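Local coordinates for protein DNA-(apurinic or apyrimidinic site) endonuclease 2 (Xenopus laevis, PDB 6WCD) that cleaves DNA as a metal-dependent 3'-5' exonuclease and weak AP endonuclease in base excision repair, this chain being its catalytic domain, at residues I139-P144 and V178-D183; R167-L172 and S236-D241; T186-L191 and W210-L215; Y240-Y245 and D273-N278; T255-A260 and D299-K304. One frame throughout, in Å; residues are numbered along the deposited sequence.

Contact 1 of 5, residues I139-P144 and V178-D183; sequences INVYCP and VIILGD
Tyr142 and Asp183 lie side by side across two neighbouring parallel strands, pointing the same way on the same face of the sheet. The carboxylate comes to the edge of the phenol ring, near its plane, with Asp183 OD2 3.6 Å from Tyr142 CE1, and the two flat groups are turned 50° apart. In both residues CG is anti to the backbone N (chi1 177° and 179°), which, with the residues paired in register, starts both side chains the same way. Asp183 OD2 is hydrogen-bonded to Asn7, so the carboxylate is tied down from outside the pair. On the opposite face the apolar side chains cross obliquely: Ile139 CD1 rests 3.8 Å from Val178 CG1, and Val141 CG2 lies 4.1 Å from Ile180 CG2, on the side where helix 152-173 packs. Beneath them runs a parallel ladder. Ile139 N gives a bond of 2.8 Å to Ile179 O, Leu181 N returns one to Ile139 O, and the series continues to Cys143 N and Asp183 O at 2.9 Å. Gly182 fits where a side chain would collide with Val141 O. With helix 152-173 between them, these strands form a beta-alpha-beta unit, and at or just past their C-terminal ends stand Tyr142, by similarity an active-site residue, and Asp183, the catalytic proton donor/acceptor: the arrangement of an AP endonuclease of the DNase I-like fold.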
# COMPACT_ATOMS: atom_id res chain seq x y z
N ILE A 139 -2.48 4.61 -3.25
CA ILE A 139 -1.11 4.29 -3.53
C ILE A 139 -0.71 3.19 -2.58
O ILE A 139 -0.57 3.44 -1.39
CB ILE A 139 -0.22 5.50 -3.34
CG1 ILE A 139 -0.76 6.69 -4.13
CG2 ILE A 139 1.21 5.19 -3.75
CD1 ILE A 139 0.10 7.98 -4.03
N ASN A 140 -0.51 1.99 -3.11
CA ASN A 140 -0.25 0.76 -2.34
C ASN A 140 1.25 0.50 -2.43
O ASN A 140 1.76 0.24 -3.53
CB ASN A 140 -1.08 -0.37 -2.95
CG ASN A 140 -0.77 -1.73 -2.40
OD1 ASN A 140 -0.02 -1.83 -1.43
ND2 ASN A 140 -1.33 -2.76 -3.00
N VAL A 141 1.98 0.58 -1.31
CA VAL A 141 3.46 0.53 -1.32
C VAL A 141 4.02 -0.52 -0.39
O VAL A 141 3.49 -0.79 0.70
CB VAL A 141 4.10 1.88 -0.99
CG1 VAL A 141 3.73 2.91 -2.00
CG2 VAL A 141 3.68 2.41 0.40
N TYR A 142 5.12 -1.16 -0.82
CA TYR A 142 5.94 -2.05 -0.02
C TYR A 142 7.33 -1.44 0.01
O TYR A 142 8.10 -1.64 -0.92
CB TYR A 142 5.95 -3.48 -0.60
CG TYR A 142 6.82 -4.49 0.11
CD1 TYR A 142 6.86 -4.57 1.48
CD2 TYR A 142 7.62 -5.37 -0.60
CE1 TYR A 142 7.69 -5.49 2.15
CE2 TYR A 142 8.43 -6.28 0.04
CZ TYR A 142 8.46 -6.35 1.41
OH TYR A 142 9.29 -7.26 2.05
N CYS A 143 7.64 -0.69 1.04
CA CYS A 143 8.88 0.08 1.06
C CYS A 143 10.06 -0.87 1.30
O CYS A 143 9.93 -1.94 1.89
CB CYS A 143 8.77 1.15 2.13
SG CYS A 143 7.54 2.45 1.69
N PRO A 144 11.24 -0.51 0.79
CA PRO A 144 12.41 -1.34 0.93
C PRO A 144 12.97 -1.32 2.34
O PRO A 144 12.53 -0.58 3.23
CB PRO A 144 13.43 -0.69 -0.02
CG PRO A 144 12.70 0.37 -0.76
CD PRO A 144 11.48 0.67 -0.08
N VAL A 178 -6.01 11.49 -1.71
CA VAL A 178 -4.96 10.48 -1.81
C VAL A 178 -4.87 9.68 -0.52
O VAL A 178 -4.80 10.23 0.57
CB VAL A 178 -3.57 11.08 -2.14
CG1 VAL A 178 -2.47 10.00 -2.16
CG2 VAL A 178 -3.61 11.83 -3.45
N ILE A 179 -4.85 8.35 -0.66
CA ILE A 179 -4.51 7.44 0.42
C ILE A 179 -3.20 6.76 0.06
O ILE A 179 -3.04 6.30 -1.07
CB ILE A 179 -5.60 6.40 0.67
CG1 ILE A 179 -6.77 7.00 1.37
CG2 ILE A 179 -5.04 5.21 1.46
CD1 ILE A 179 -8.01 6.06 1.44
N ILE A 180 -2.27 6.73 0.99
CA ILE A 180 -1.04 5.94 0.89
C ILE A 180 -1.18 4.86 1.92
O ILE A 180 -1.32 5.16 3.12
CB ILE A 180 0.22 6.75 1.13
CG1 ILE A 180 0.35 7.91 0.17
CG2 ILE A 180 1.45 5.79 0.98
CD1 ILE A 180 1.34 8.93 0.60
N LEU A 181 -1.13 3.60 1.52
CA LEU A 181 -1.20 2.53 2.49
C LEU A 181 -0.20 1.46 2.21
O LEU A 181 0.27 1.29 1.07
CB LEU A 181 -2.59 1.98 2.56
CG LEU A 181 -3.13 1.19 1.40
CD1 LEU A 181 -4.61 0.96 1.64
CD2 LEU A 181 -3.04 1.83 0.10
N GLY A 182 0.19 0.78 3.25
CA GLY A 182 1.06 -0.36 3.07
C GLY A 182 2.12 -0.38 4.11
O GLY A 182 1.96 0.15 5.21
N ASP A 183 3.20 -1.09 3.80
CA ASP A 183 4.29 -1.41 4.70
C ASP A 183 5.34 -0.35 4.48
O ASP A 183 6.08 -0.38 3.48
CB ASP A 183 4.84 -2.80 4.47
CG ASP A 183 5.99 -3.16 5.38
OD1 ASP A 183 6.51 -2.28 6.15
OD2 ASP A 183 6.41 -4.35 5.34

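Contact 2 of 5, residues R167-L172 and S236-D241; sequences RAEAIL and SGLFYD
The helix of a beta-alpha-beta unit, 152-173, meets the start of the short strand 239-241 here, and the junction rests on Leu172, Leu238 and Phe239. Leu172, its CG anti to the backbone N (chi1 -177°), extends tip to tip toward Phe239, with Leu172 CD2 4.1 Å from Phe239 CZ. The same methyl carbon lies 4.1 Å from Leu238 CB, Leu172 slanting across Leu238. Ala168, one helical turn earlier, sets its CB 4.1 Å from Phe239 CZ. At the more exposed end, Glu169 crosses Leu238 at about a right angle, with its CD 4.0 Å from Leu238 CD1. Its carboxylate also takes part in a water bridge: the water donates to Glu169 OE2 at 2.8 Å and accepts from Leu238 N at 2.9 Å, while Gln165 binds the same oxygen. Phe239 further stacks on Phe214 and touches Val178. The packing, mainly apolar, sets the helix against the start of a neighbouring strand, as expected of the alpha/beta DNase I-like fold.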
# COMPACT_ATOMS: atom_id res chain seq x y z
N ARG A 167 5.51 11.92 -5.62
CA ARG A 167 4.37 11.50 -6.42
C ARG A 167 3.06 11.78 -5.70
O ARG A 167 2.10 12.26 -6.30
CB ARG A 167 4.49 10.02 -6.77
CG ARG A 167 3.34 9.53 -7.66
CD ARG A 167 3.39 10.19 -9.03
NE ARG A 167 2.33 9.78 -9.93
CZ ARG A 167 2.32 8.63 -10.59
NH1 ARG A 167 3.27 7.75 -10.40
NH2 ARG A 167 1.32 8.33 -11.44
N ALA A 168 2.98 11.41 -4.42
CA ALA A 168 1.72 11.55 -3.68
C ALA A 168 1.31 13.00 -3.57
O ALA A 168 0.12 13.33 -3.74
CB ALA A 168 1.88 10.93 -2.31
N GLU A 169 2.26 13.90 -3.32
CA GLU A 169 1.94 15.32 -3.24
C GLU A 169 1.57 15.89 -4.60
O GLU A 169 0.69 16.78 -4.68
CB GLU A 169 3.10 16.08 -2.58
CG GLU A 169 3.22 15.67 -1.12
CD GLU A 169 4.29 16.43 -0.36
OE1 GLU A 169 4.98 17.31 -0.93
OE2 GLU A 169 4.42 16.12 0.83
N ALA A 170 2.14 15.37 -5.68
CA ALA A 170 1.78 15.89 -6.99
C ALA A 170 0.37 15.47 -7.37
O ALA A 170 -0.41 16.28 -7.91
CB ALA A 170 2.75 15.41 -8.06
N ILE A 171 -0.00 14.24 -7.05
CA ILE A 171 -1.39 13.82 -7.32
C ILE A 171 -2.33 14.67 -6.49
O ILE A 171 -3.35 15.16 -6.99
CB ILE A 171 -1.56 12.32 -7.03
CG1 ILE A 171 -0.70 11.51 -8.01
CG2 ILE A 171 -3.03 11.92 -7.09
CD1 ILE A 171 -0.50 10.03 -7.58
N LEU A 172 -1.99 14.90 -5.23
CA LEU A 172 -2.86 15.67 -4.34
C LEU A 172 -3.01 17.09 -4.82
O LEU A 172 -4.11 17.66 -4.79
CB LEU A 172 -2.32 15.63 -2.92
CG LEU A 172 -3.13 16.31 -1.83
CD1 LEU A 172 -4.43 15.51 -1.69
CD2 LEU A 172 -2.34 16.38 -0.52
N SER A 236 3.20 19.83 9.84
CA SER A 236 3.39 20.62 8.64
C SER A 236 2.99 19.81 7.41
O SER A 236 2.64 20.32 6.38
CB SER A 236 4.86 21.03 8.53
OG SER A 236 5.21 21.40 7.21
N GLY A 237 3.11 18.46 7.46
CA GLY A 237 2.79 17.51 6.42
C GLY A 237 1.32 17.57 6.01
O GLY A 237 0.44 18.02 6.74
N LEU A 238 1.08 17.05 4.83
CA LEU A 238 -0.21 17.10 4.17
C LEU A 238 -1.03 15.84 4.42
O LEU A 238 -2.21 15.81 4.03
CB LEU A 238 -0.01 17.27 2.68
CG LEU A 238 0.74 18.56 2.31
CD1 LEU A 238 1.07 18.53 0.83
CD2 LEU A 238 -0.09 19.77 2.67
N PHE A 239 -0.46 14.83 5.04
CA PHE A 239 -1.08 13.52 5.26
C PHE A 239 -1.22 13.24 6.74
O PHE A 239 -0.38 13.63 7.54
CB PHE A 239 -0.26 12.44 4.56
CG PHE A 239 -0.38 12.47 3.07
CD1 PHE A 239 0.43 13.30 2.29
CD2 PHE A 239 -1.36 11.77 2.46
CE1 PHE A 239 0.21 13.36 0.87
CE2 PHE A 239 -1.55 11.81 1.08
CZ PHE A 239 -0.78 12.64 0.30
N TYR A 240 -2.31 12.57 7.13
CA TYR A 240 -2.48 12.11 8.49
C TYR A 240 -2.36 10.58 8.54
O TYR A 240 -2.87 9.87 7.66
CB TYR A 240 -3.87 12.46 9.04
CG TYR A 240 -4.14 13.88 9.41
CD1 TYR A 240 -3.11 14.78 9.64
CD2 TYR A 240 -5.45 14.31 9.61
CE1 TYR A 240 -3.37 16.07 10.00
CE2 TYR A 240 -5.72 15.60 10.00
CZ TYR A 240 -4.68 16.48 10.19
OH TYR A 240 -4.93 17.78 10.57
N ASP A 241 -1.77 10.10 9.62
CA ASP A 241 -1.78 8.70 10.04
C ASP A 241 -3.17 8.38 10.60
O ASP A 241 -3.51 8.79 11.72
CB ASP A 241 -0.69 8.53 11.09
CG ASP A 241 -0.53 7.11 11.61
OD1 ASP A 241 -1.38 6.23 11.39
OD2 ASP A 241 0.48 6.89 12.33
O HOH W 1 3.18 15.86 3.29

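Contact 3 of 5, residues T186-L191 and W210-L215; sequences TSHRPL and WLNQFL. With BU1 (1,4-butanediol), chain G.
Next to a pocket that holds 1,4-butanediol, the loop 186-191 folds against the end of helix 206-214, and His188 has the largest share of the contact. With CG anti to the backbone N (chi1 -174°), its imidazole is carried toward the helix and meets three residues there. Leu215 reaches toward it tip to tip, CD1 lying over one face in a CH-pi contact, 4.1 Å from the ring centroid. Leu211 CD1 packs 3.8 Å from His188 CB. At the ring edge, His188 NE2 makes a weak hydrogen bond of 2.8 Å to Asn212 OD1, bent to 128° at the hydrogen, with ring and amide planes 51° apart; Asn212 ND2 is held by Glu203. In this DNase I-like domain the loop follows strand 177-181 and the active-site residues, and the histidine is where it meets the helix. An alanine at His188 would probably leave Asn212 OD1 without this donor and Leu215 CD1 without a ring to cover, opening a gap between loop and helix. Arg189 CG covers the opposite face, 3.8 Å above the plane over its centre. Thr186 OG1 bonds to Tyr161 and lies close to the diol.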
# COMPACT_ATOMS: atom_id res chain seq x y z
N THR A 186 8.96 1.72 8.72
CA THR A 186 9.48 2.60 9.76
C THR A 186 8.34 2.80 10.76
O THR A 186 7.19 3.02 10.34
CB THR A 186 9.86 3.97 9.23
OG1 THR A 186 10.99 3.86 8.35
CG2 THR A 186 10.28 4.90 10.35
N SER A 187 8.63 2.70 12.07
CA SER A 187 7.64 3.05 13.07
C SER A 187 7.83 4.52 13.41
O SER A 187 8.92 5.04 13.41
CB SER A 187 7.77 2.18 14.31
OG SER A 187 9.05 2.39 14.87
N HIS A 188 6.74 5.19 13.75
CA HIS A 188 6.82 6.64 13.82
C HIS A 188 7.26 7.18 15.17
O HIS A 188 8.25 7.94 15.27
CB HIS A 188 5.45 7.21 13.42
CG HIS A 188 5.43 8.69 13.31
ND1 HIS A 188 4.26 9.42 13.40
CD2 HIS A 188 6.43 9.60 13.15
CE1 HIS A 188 4.54 10.72 13.30
NE2 HIS A 188 5.85 10.85 13.14
N ARG A 189 6.55 6.80 16.24
CA ARG A 189 6.76 7.33 17.57
C ARG A 189 6.99 6.21 18.58
O ARG A 189 6.77 5.04 18.26
CB ARG A 189 5.55 8.18 17.99
CG ARG A 189 5.45 9.46 17.13
CD ARG A 189 5.01 10.64 17.91
NE ARG A 189 4.90 11.83 17.05
CZ ARG A 189 3.76 12.30 16.54
NH1 ARG A 189 2.61 11.69 16.78
NH2 ARG A 189 3.78 13.39 15.78
N PRO A 190 7.51 6.53 19.75
CA PRO A 190 7.81 5.49 20.76
C PRO A 190 6.65 4.54 21.03
O PRO A 190 6.87 3.35 21.23
CB PRO A 190 8.18 6.32 22.00
CG PRO A 190 8.80 7.52 21.43
CD PRO A 190 7.94 7.86 20.24
N LEU A 191 5.42 5.06 21.03
CA LEU A 191 4.23 4.25 21.26
C LEU A 191 4.08 3.14 20.22
O LEU A 191 3.38 2.15 20.47
CB LEU A 191 3.01 5.19 21.19
CG LEU A 191 1.68 4.77 21.74
CD1 LEU A 191 1.83 4.46 23.22
CD2 LEU A 191 0.68 5.89 21.49
N TRP A 210 12.00 11.50 7.83
CA TRP A 210 11.16 11.62 6.64
C TRP A 210 9.69 11.58 7.01
O TRP A 210 8.89 12.43 6.59
CB TRP A 210 11.51 10.51 5.63
CG TRP A 210 10.54 10.55 4.50
CD1 TRP A 210 10.52 11.46 3.50
CD2 TRP A 210 9.42 9.73 4.35
NE1 TRP A 210 9.45 11.23 2.68
CE2 TRP A 210 8.72 10.19 3.19
CE3 TRP A 210 8.89 8.64 5.04
CZ2 TRP A 210 7.57 9.57 2.74
CZ3 TRP A 210 7.76 8.04 4.58
CH2 TRP A 210 7.09 8.51 3.44
N LEU A 211 9.31 10.60 7.82
CA LEU A 211 7.91 10.46 8.22
C LEU A 211 7.44 11.68 8.99
O LEU A 211 6.30 12.14 8.80
CB LEU A 211 7.74 9.23 9.11
CG LEU A 211 6.99 8.01 8.64
CD1 LEU A 211 6.65 7.17 9.85
CD2 LEU A 211 5.76 8.34 7.82
N ASN A 212 8.28 12.20 9.92
CA ASN A 212 7.90 13.34 10.72
C ASN A 212 7.50 14.53 9.85
O ASN A 212 6.60 15.28 10.22
CB ASN A 212 9.03 13.77 11.65
CG ASN A 212 9.28 12.81 12.82
OD1 ASN A 212 8.39 12.10 13.26
ND2 ASN A 212 10.51 12.85 13.37
N GLN A 213 8.22 14.77 8.75
CA GLN A 213 7.86 15.91 7.91
C GLN A 213 6.79 15.57 6.89
O GLN A 213 6.11 16.49 6.40
CB GLN A 213 9.10 16.50 7.21
CG GLN A 213 9.87 15.55 6.36
CD GLN A 213 9.30 15.42 4.96
OE1 GLN A 213 8.94 16.41 4.31
NE2 GLN A 213 9.23 14.21 4.49
N PHE A 214 6.59 14.29 6.58
CA PHE A 214 5.57 13.90 5.62
C PHE A 214 4.18 13.94 6.25
O PHE A 214 3.18 14.31 5.59
CB PHE A 214 5.88 12.48 5.09
CG PHE A 214 4.98 12.03 4.01
CD1 PHE A 214 4.92 12.71 2.80
CD2 PHE A 214 4.22 10.92 4.18
CE1 PHE A 214 4.09 12.32 1.80
CE2 PHE A 214 3.37 10.50 3.15
CZ PHE A 214 3.34 11.20 1.98
N LEU A 215 4.11 13.64 7.54
CA LEU A 215 2.84 13.57 8.26
C LEU A 215 2.58 14.88 8.99
O LEU A 215 3.49 15.51 9.52
CB LEU A 215 2.84 12.43 9.27
CG LEU A 215 3.02 11.04 8.70
CD1 LEU A 215 3.05 10.01 9.80
CD2 LEU A 215 1.91 10.71 7.74
C1 BU1 G . 13.65 2.38 9.67
C2 BU1 G . 13.93 3.77 9.09
C3 BU1 G . 14.86 3.73 7.87
C4 BU1 G . 16.12 4.58 8.08
O5 BU1 G . 13.40 2.48 11.05
O6 BU1 G . 17.21 3.91 7.50

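Contact 4 of 5, residues Y240-Y245 and D273-N278; sequences YDSFRY and DYILGN
Tyr240, Asp241 and Ile275 bury the most surface here, each by a different means. Tyr240 joins by its backbone, a hydrogen-bonded antiparallel pair with Gly277: Tyr240 N to Gly277 O at 2.8 Å and Gly277 N to Tyr240 O at 3.1 Å. Asp241, its CG anti to the backbone N (chi1 -178°), comes to Tyr274 at a slant, OD2 at the ring edge 3.5 Å from Tyr274 CE1, the carboxylate and ring planes 61° apart. That oxygen also forms a salt bridge with Arg271, while a water donates to Asp241 OD1 at 2.7 Å and accepts from Phe243 N and Ile275 N. A leucine at Asp241 would probably leave Arg271 without this partner charge and the water without its carboxylate acceptor. Ile275 contributes its carbonyl, gripped twice: Ser242 N bonds to Ile275 O at 3.1 Å and Ser242 OG to it at 2.7 Å, the hydroxyl tilted 25° from the carbonyl plane. Asp241 sits at the N-cap position, so the arrangement is a strand-to-helix junction in which a short antiparallel strand passes directly into helix 242-246.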
# COMPACT_ATOMS: atom_id res chain seq x y z
N TYR A 240 -2.31 12.57 7.13
CA TYR A 240 -2.48 12.11 8.49
C TYR A 240 -2.36 10.58 8.54
O TYR A 240 -2.87 9.87 7.66
CB TYR A 240 -3.87 12.46 9.04
CG TYR A 240 -4.14 13.88 9.41
CD1 TYR A 240 -3.11 14.78 9.64
CD2 TYR A 240 -5.45 14.31 9.61
CE1 TYR A 240 -3.37 16.07 10.00
CE2 TYR A 240 -5.72 15.60 10.00
CZ TYR A 240 -4.68 16.48 10.19
OH TYR A 240 -4.93 17.78 10.57
N ASP A 241 -1.77 10.10 9.62
CA ASP A 241 -1.78 8.70 10.04
C ASP A 241 -3.17 8.38 10.60
O ASP A 241 -3.51 8.79 11.72
CB ASP A 241 -0.69 8.53 11.09
CG ASP A 241 -0.53 7.11 11.61
OD1 ASP A 241 -1.38 6.23 11.39
OD2 ASP A 241 0.48 6.89 12.33
N SER A 242 -4.00 7.72 9.82
CA SER A 242 -5.41 7.65 10.19
C SER A 242 -5.60 6.86 11.47
O SER A 242 -6.51 7.16 12.25
CB SER A 242 -6.24 7.05 9.04
OG SER A 242 -5.94 5.67 8.75
N PHE A 243 -4.83 5.80 11.68
CA PHE A 243 -4.98 5.07 12.92
C PHE A 243 -4.84 6.00 14.12
O PHE A 243 -5.62 5.91 15.07
CB PHE A 243 -3.95 3.94 13.04
CG PHE A 243 -4.03 3.16 14.34
CD1 PHE A 243 -5.11 2.35 14.63
CD2 PHE A 243 -3.02 3.24 15.27
CE1 PHE A 243 -5.21 1.71 15.85
CE2 PHE A 243 -3.09 2.60 16.45
CZ PHE A 243 -4.17 1.82 16.76
N ARG A 244 -3.85 6.90 14.10
CA ARG A 244 -3.64 7.76 15.25
C ARG A 244 -4.59 8.94 15.30
O ARG A 244 -4.78 9.53 16.36
CB ARG A 244 -2.18 8.26 15.25
CG ARG A 244 -1.22 7.19 15.60
CD ARG A 244 -1.41 6.62 17.00
NE ARG A 244 -0.44 5.55 17.24
CZ ARG A 244 -0.53 4.66 18.22
NH1 ARG A 244 -1.59 4.61 19.01
NH2 ARG A 244 0.41 3.74 18.35
N TYR A 245 -5.23 9.28 14.19
CA TYR A 245 -6.29 10.27 14.23
C TYR A 245 -7.41 9.77 15.14
O TYR A 245 -8.01 10.54 15.88
CB TYR A 245 -6.80 10.52 12.81
CG TYR A 245 -7.82 11.63 12.68
CD1 TYR A 245 -9.18 11.35 12.66
CD2 TYR A 245 -7.42 12.95 12.54
CE1 TYR A 245 -10.12 12.37 12.53
CE2 TYR A 245 -8.35 13.95 12.41
CZ TYR A 245 -9.69 13.66 12.42
OH TYR A 245 -10.61 14.67 12.30
N ASP A 273 2.72 -0.68 9.43
CA ASP A 273 1.69 -0.68 8.39
C ASP A 273 0.69 0.42 8.68
O ASP A 273 0.15 0.54 9.79
CB ASP A 273 1.04 -2.04 8.40
CG ASP A 273 2.04 -3.15 8.08
OD1 ASP A 273 2.43 -3.28 6.86
OD2 ASP A 273 2.51 -3.89 8.99
N TYR A 274 0.43 1.23 7.67
CA TYR A 274 -0.30 2.46 7.78
C TYR A 274 -1.36 2.60 6.73
O TYR A 274 -1.27 2.06 5.63
CB TYR A 274 0.64 3.67 7.62
CG TYR A 274 1.76 3.79 8.59
CD1 TYR A 274 1.69 4.68 9.62
CD2 TYR A 274 2.94 3.10 8.42
CE1 TYR A 274 2.74 4.88 10.48
CE2 TYR A 274 3.97 3.26 9.30
CZ TYR A 274 3.89 4.16 10.30
OH TYR A 274 4.93 4.40 11.18
N ILE A 275 -2.40 3.40 7.07
CA ILE A 275 -3.33 3.98 6.10
C ILE A 275 -3.24 5.48 6.28
O ILE A 275 -3.73 6.06 7.26
CB ILE A 275 -4.77 3.45 6.27
CG1 ILE A 275 -4.76 1.95 6.07
CG2 ILE A 275 -5.68 4.19 5.30
CD1 ILE A 275 -6.09 1.26 6.37
N LEU A 276 -2.54 6.14 5.36
CA LEU A 276 -2.33 7.58 5.41
C LEU A 276 -3.30 8.23 4.45
O LEU A 276 -3.58 7.69 3.38
CB LEU A 276 -0.88 7.93 5.01
CG LEU A 276 0.22 7.16 5.74
CD1 LEU A 276 1.53 7.62 5.09
CD2 LEU A 276 0.17 7.36 7.22
N GLY A 277 -3.89 9.34 4.83
CA GLY A 277 -4.79 10.05 3.92
C GLY A 277 -4.51 11.53 4.00
O GLY A 277 -4.04 12.04 5.01
N ASN A 278 -4.86 12.24 2.94
CA ASN A 278 -4.72 13.68 3.06
C ASN A 278 -5.65 14.22 4.15
O ASN A 278 -6.71 13.63 4.44
CB ASN A 278 -4.96 14.38 1.72
CG ASN A 278 -6.32 14.06 1.14
OD1 ASN A 278 -6.55 12.94 0.67
ND2 ASN A 278 -7.19 15.06 1.09
O HOH W 2 -2.62 4.37 9.88

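Contact 5 of 5, residues T255-A260 and D299-K304; sequences TCWCSA and DHCPVK
Cys256 SG, anti to the backbone N (chi1 -178°), is thereby placed over one face of the His300 imidazole, 3.7 Å from the ring centroid and 17° off the normal, a sulfur-aromatic contact in the close-packed part. On the Trp257 side, Cys301 SG meets the indole at its edge, 3.7 Å from Trp257 CH2. Toward strand 303-307, Thr255 CG2 meets Val303 CG1 at 3.7 Å. Two backbone bonds fasten this half: Cys301 N to Thr255 O at 2.9 Å and Trp257 N to Asp299 O at 3.2 Å. Around Ser259 the contact is looser and more exposed: a water joins Ser259 OG and Asp299 OD2, donating to the latter at 2.9 Å. Asp299 is a magnesium-binding residue of the enzyme, its side chain about 4 Å from the bound ion (nearest atoms), and His300, predicted to be the proton acceptor, bonds to Asp273 through ND1. Thr255 and Cys256 form a classic beta bulge opposite Thr270, while the partner segment runs on into strand 303-307, between strands 2-7 and 286-291.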
# COMPACT_ATOMS: atom_id res chain seq x y z
N THR A 255 1.60 -4.21 14.28
CA THR A 255 1.17 -4.87 13.06
C THR A 255 2.14 -5.91 12.55
O THR A 255 1.87 -6.57 11.53
CB THR A 255 0.90 -3.86 11.95
OG1 THR A 255 2.10 -3.16 11.58
CG2 THR A 255 -0.16 -2.88 12.37
N CYS A 256 3.32 -6.04 13.18
CA CYS A 256 4.38 -6.88 12.67
C CYS A 256 5.13 -7.49 13.83
O CYS A 256 5.55 -6.75 14.75
CB CYS A 256 5.32 -6.08 11.78
SG CYS A 256 6.68 -7.09 11.04
N TRP A 257 5.37 -8.82 13.75
CA TRP A 257 6.11 -9.59 14.75
C TRP A 257 6.98 -10.58 13.97
O TRP A 257 6.49 -11.27 13.05
CB TRP A 257 5.18 -10.37 15.68
CG TRP A 257 4.06 -9.58 16.33
CD1 TRP A 257 4.05 -9.07 17.56
CD2 TRP A 257 2.81 -9.22 15.71
NE1 TRP A 257 2.86 -8.41 17.80
CE2 TRP A 257 2.09 -8.48 16.65
CE3 TRP A 257 2.26 -9.47 14.46
CZ2 TRP A 257 0.85 -8.00 16.40
CZ3 TRP A 257 0.97 -8.97 14.21
CH2 TRP A 257 0.31 -8.23 15.15
N CYS A 258 8.21 -10.76 14.40
CA CYS A 258 9.05 -11.68 13.66
C CYS A 258 8.55 -13.11 13.77
O CYS A 258 7.97 -13.51 14.74
CB CYS A 258 10.51 -11.55 14.05
SG CYS A 258 10.83 -12.05 15.76
N SER A 259 8.86 -13.91 12.77
CA SER A 259 8.29 -15.26 12.74
C SER A 259 8.84 -16.11 13.87
O SER A 259 8.17 -17.05 14.31
CB SER A 259 8.59 -15.92 11.39
OG SER A 259 7.93 -15.23 10.34
N ALA A 260 10.02 -15.80 14.35
CA ALA A 260 10.70 -16.71 15.25
C ALA A 260 10.42 -16.39 16.71
O ALA A 260 9.99 -15.29 17.07
CB ALA A 260 12.22 -16.65 14.99
N ASP A 299 3.38 -12.72 8.87
CA ASP A 299 4.11 -12.16 9.98
C ASP A 299 3.60 -10.74 10.32
O ASP A 299 3.97 -10.18 11.27
CB ASP A 299 5.64 -12.24 9.82
CG ASP A 299 6.18 -11.61 8.55
OD1 ASP A 299 5.44 -11.23 7.67
OD2 ASP A 299 7.40 -11.53 8.50
N HIS A 300 2.77 -10.16 9.46
CA HIS A 300 2.07 -8.93 9.75
C HIS A 300 0.59 -9.24 9.89
O HIS A 300 0.11 -10.24 9.31
CB HIS A 300 2.19 -7.88 8.64
CG HIS A 300 3.58 -7.44 8.32
ND1 HIS A 300 3.91 -6.11 8.29
CD2 HIS A 300 4.67 -8.12 7.89
CE1 HIS A 300 5.17 -5.98 7.91
NE2 HIS A 300 5.67 -7.18 7.67
N CYS A 301 -0.13 -8.36 10.55
CA CYS A 301 -1.59 -8.40 10.46
C CYS A 301 -2.10 -7.23 9.64
O CYS A 301 -1.39 -6.25 9.42
CB CYS A 301 -2.25 -8.40 11.84
SG CYS A 301 -2.11 -6.89 12.76
N PRO A 302 -3.33 -7.29 9.16
CA PRO A 302 -3.87 -6.18 8.37
C PRO A 302 -4.21 -4.95 9.20
O PRO A 302 -4.37 -5.00 10.43
CB PRO A 302 -5.18 -6.75 7.79
CG PRO A 302 -5.08 -8.22 7.99
CD PRO A 302 -4.26 -8.40 9.25
N VAL A 303 -4.36 -3.85 8.48
CA VAL A 303 -4.99 -2.63 8.98
C VAL A 303 -6.17 -2.30 8.07
O VAL A 303 -6.22 -2.70 6.91
CB VAL A 303 -4.00 -1.47 9.06
CG1 VAL A 303 -2.87 -1.82 10.03
CG2 VAL A 303 -3.35 -1.17 7.71
N LYS A 304 -7.19 -1.64 8.63
CA LYS A 304 -8.44 -1.44 7.92
C LYS A 304 -9.00 -0.07 8.23
O LYS A 304 -9.02 0.36 9.39
CB LYS A 304 -9.44 -2.54 8.28
CG LYS A 304 -10.77 -2.49 7.54
CD LYS A 304 -11.56 -3.79 7.79
CE LYS A 304 -12.82 -3.77 7.03
NZ LYS A 304 -13.48 -5.11 7.29
O HOH W 3 9.27 -13.01 10.08

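Contacts 1 and 4 are buried sheet pairings, parallel in the first and antiparallel in the second, on neighbouring strands 177-181 and 269-278. Contact 2 is partly buried and mainly apolar; it places helix 152-173, the connection between the strands of contact 1, against strand 239-241, which contact 4 also uses. Contact 3, farther from the chain's centre, relies on one imidazole and meets contact 4 where Thr186 O binds Tyr274 OH. Contact 5 mixes sulfur-aromatic packing with a solvent-facing water bridge. Catalytic residues converge at one end: Asp183 of contact 1, Asp273 of contact 4 (important by similarity) and His300 of contact 5, whereas contact 2 lies away from the active site.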